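Local coordinates for protein polyhedrin (Uranotaenia sapphirina cypovirus, PDB 4ZQX) that forms the crystalline matrix of cypovirus polyhedra, the protein bodies in which virus particles are embedded, and binds ATP, at residues A[103-108]-A[150-155]. Residues are numbered along the deposited sequence; the frame is centred on the assembly and turned at random.
Sequences SFYLRG and VDLPSC. With ATP (adenosine-5'-triphosphate), chain B.
R107 and S154 show how a second-shell side chain can be hydrogen-bonded to a nucleotide-binding loop without itself reaching the nucleotide. The arginine reaches out with CG anti to the backbone N (chi1 -167°) and an extended chain, which carries its NH2 to 3.1 Å from the carbonyl O of S154. The bond is bent, 140° at the hydrogen, yet it uses a lone pair in the carbonyl plane, the oxygen lying slightly out of the guanidinium plane. NH2 also passes 3.9 Å from S154 CB. The same serine faces ATP through its other polar atoms: its backbone N is shared between O2G and O3B, while its OG, 2.7 Å from O2G, also pairs with the backbone N of C159. C155 N adds weak bonds to O3B and O1B.

The second touch is lighter. CD1 of L152 meets the edge of the Y105 ring near its plane, 3.7 Å from CE1, while CD2 of the leucine lies 4.1 Å from ATP N3. Y105 OH bonds to L230 N and Y164 OH.

All four touching residues are buried, and R107 with S154 makes the closer part; the contact itself is sparse, covering 141 Å² in all. Solvent comes nearer at both ends of 150-155: C155 is exposed just past S154, and V150 and D151 are partly so before L152, the latter salt-bridged to K161. Within the antiparallel sheet, strand 160-166 lies between strand 101-107 and strand 150-152, the outermost on that side within this chain, so the contact spans it, while strand 27-34 flanks 101-107 on the other side.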
# COMPACT_ATOMS: atom_id res chain seq x y z
N SER A 103 17.52 0.41 -13.84
CA SER A 103 17.03 1.12 -15.00
C SER A 103 15.60 1.55 -14.73
O SER A 103 14.79 0.74 -14.29
CB SER A 103 17.03 0.19 -16.21
OG SER A 103 18.32 -0.33 -16.44
N PHE A 104 15.31 2.81 -15.03
CA PHE A 104 13.99 3.40 -14.80
C PHE A 104 13.42 3.81 -16.15
O PHE A 104 13.97 4.70 -16.79
CB PHE A 104 14.10 4.63 -13.90
CG PHE A 104 14.60 4.34 -12.52
CD1 PHE A 104 15.95 4.21 -12.27
CD2 PHE A 104 13.72 4.18 -11.47
CE1 PHE A 104 16.41 3.92 -11.01
CE2 PHE A 104 14.17 3.89 -10.21
CZ PHE A 104 15.52 3.76 -9.99
N TYR A 105 12.33 3.18 -16.56
CA TYR A 105 11.69 3.45 -17.84
C TYR A 105 10.36 4.17 -17.60
O TYR A 105 9.50 3.64 -16.92
CB TYR A 105 11.47 2.14 -18.59
CG TYR A 105 12.77 1.54 -19.06
CD1 TYR A 105 13.42 2.05 -20.17
CD2 TYR A 105 13.37 0.49 -18.38
CE1 TYR A 105 14.63 1.53 -20.60
CE2 TYR A 105 14.56 -0.06 -18.82
CZ TYR A 105 15.19 0.48 -19.93
OH TYR A 105 16.40 -0.01 -20.41
N LEU A 106 10.23 5.38 -18.15
CA LEU A 106 9.03 6.20 -17.97
C LEU A 106 8.37 6.46 -19.31
O LEU A 106 9.06 6.85 -20.27
CB LEU A 106 9.37 7.55 -17.32
CG LEU A 106 9.74 7.60 -15.83
CD1 LEU A 106 11.07 6.92 -15.56
CD2 LEU A 106 9.77 9.04 -15.34
N ARG A 107 7.06 6.26 -19.41
CA ARG A 107 6.39 6.45 -20.68
C ARG A 107 5.04 7.10 -20.47
O ARG A 107 4.23 6.61 -19.70
CB ARG A 107 6.19 5.10 -21.42
CG ARG A 107 5.79 5.25 -22.89
CD ARG A 107 5.24 3.94 -23.49
NE ARG A 107 5.15 4.02 -24.95
CZ ARG A 107 4.14 4.54 -25.63
NH1 ARG A 107 3.08 5.02 -24.99
NH2 ARG A 107 4.17 4.58 -26.95
N GLY A 108 4.80 8.19 -21.18
CA GLY A 108 3.52 8.87 -21.10
C GLY A 108 3.62 10.36 -20.95
O GLY A 108 4.65 10.98 -21.28
N VAL A 150 17.42 10.11 -20.44
CA VAL A 150 17.90 9.70 -21.75
C VAL A 150 16.67 9.40 -22.63
O VAL A 150 15.81 8.63 -22.23
CB VAL A 150 18.76 8.43 -21.60
CG1 VAL A 150 19.20 7.90 -22.96
CG2 VAL A 150 19.98 8.69 -20.71
N ASP A 151 16.60 9.99 -23.81
CA ASP A 151 15.44 9.78 -24.70
C ASP A 151 15.56 8.44 -25.39
O ASP A 151 16.66 8.08 -25.83
CB ASP A 151 15.33 10.87 -25.78
CG ASP A 151 15.14 12.26 -25.20
OD1 ASP A 151 14.80 12.40 -24.01
OD2 ASP A 151 15.33 13.23 -25.97
N LEU A 152 14.42 7.73 -25.51
CA LEU A 152 14.36 6.44 -26.20
C LEU A 152 13.14 6.39 -27.10
O LEU A 152 12.16 7.08 -26.84
CB LEU A 152 14.29 5.28 -25.20
CG LEU A 152 15.54 5.00 -24.36
CD1 LEU A 152 15.29 3.84 -23.42
CD2 LEU A 152 16.77 4.72 -25.24
N PRO A 153 13.18 5.56 -28.16
CA PRO A 153 12.04 5.49 -29.07
C PRO A 153 10.78 4.97 -28.40
O PRO A 153 10.86 3.99 -27.65
CB PRO A 153 12.49 4.47 -30.12
CG PRO A 153 13.95 4.52 -30.09
CD PRO A 153 14.34 4.81 -28.67
N SER A 154 9.64 5.62 -28.66
CA SER A 154 8.35 5.14 -28.19
C SER A 154 7.43 4.80 -29.37
O SER A 154 6.22 4.64 -29.21
CB SER A 154 7.69 6.18 -27.28
OG SER A 154 7.33 7.35 -27.98
N CYS A 155 8.03 4.71 -30.55
CA CYS A 155 7.32 4.22 -31.74
C CYS A 155 6.11 5.07 -32.13
O CYS A 155 5.06 4.56 -32.56
CB CYS A 155 6.92 2.76 -31.54
SG CYS A 155 8.35 1.66 -31.37
PG ATP B . 9.30 8.63 -30.74
O1G ATP B . 10.22 9.66 -31.32
O2G ATP B . 9.41 8.40 -29.25
O3G ATP B . 7.86 8.75 -31.22
PB ATP B . 10.52 6.89 -32.69
O1B ATP B . 10.25 5.43 -32.95
O2B ATP B . 10.11 7.93 -33.71
O3B ATP B . 9.86 7.21 -31.25
PA ATP B . 13.21 8.04 -32.88
O1A ATP B . 13.97 7.36 -33.99
O2A ATP B . 12.59 9.40 -33.12
O3A ATP B . 12.11 6.99 -32.33
O5' ATP B . 14.23 8.17 -31.62
C5' ATP B . 13.81 8.76 -30.39
C4' ATP B . 15.06 9.00 -29.55
O4' ATP B . 15.66 7.76 -29.18
C3' ATP B . 16.12 9.78 -30.31
O3' ATP B . 16.63 10.82 -29.47
C2' ATP B . 17.22 8.78 -30.59
O2' ATP B . 18.55 9.32 -30.64
C1' ATP B . 17.06 7.80 -29.44
N9 ATP B . 17.62 6.48 -29.82
C8 ATP B . 17.24 5.71 -30.87
N7 ATP B . 17.98 4.57 -30.93
C5 ATP B . 18.85 4.62 -29.91
C6 ATP B . 19.92 3.75 -29.41
N6 ATP B . 20.14 2.60 -30.07
N1 ATP B . 20.62 4.14 -28.31
C2 ATP B . 20.35 5.31 -27.69
N3 ATP B . 19.39 6.16 -28.11
C4 ATP B . 18.62 5.87 -29.18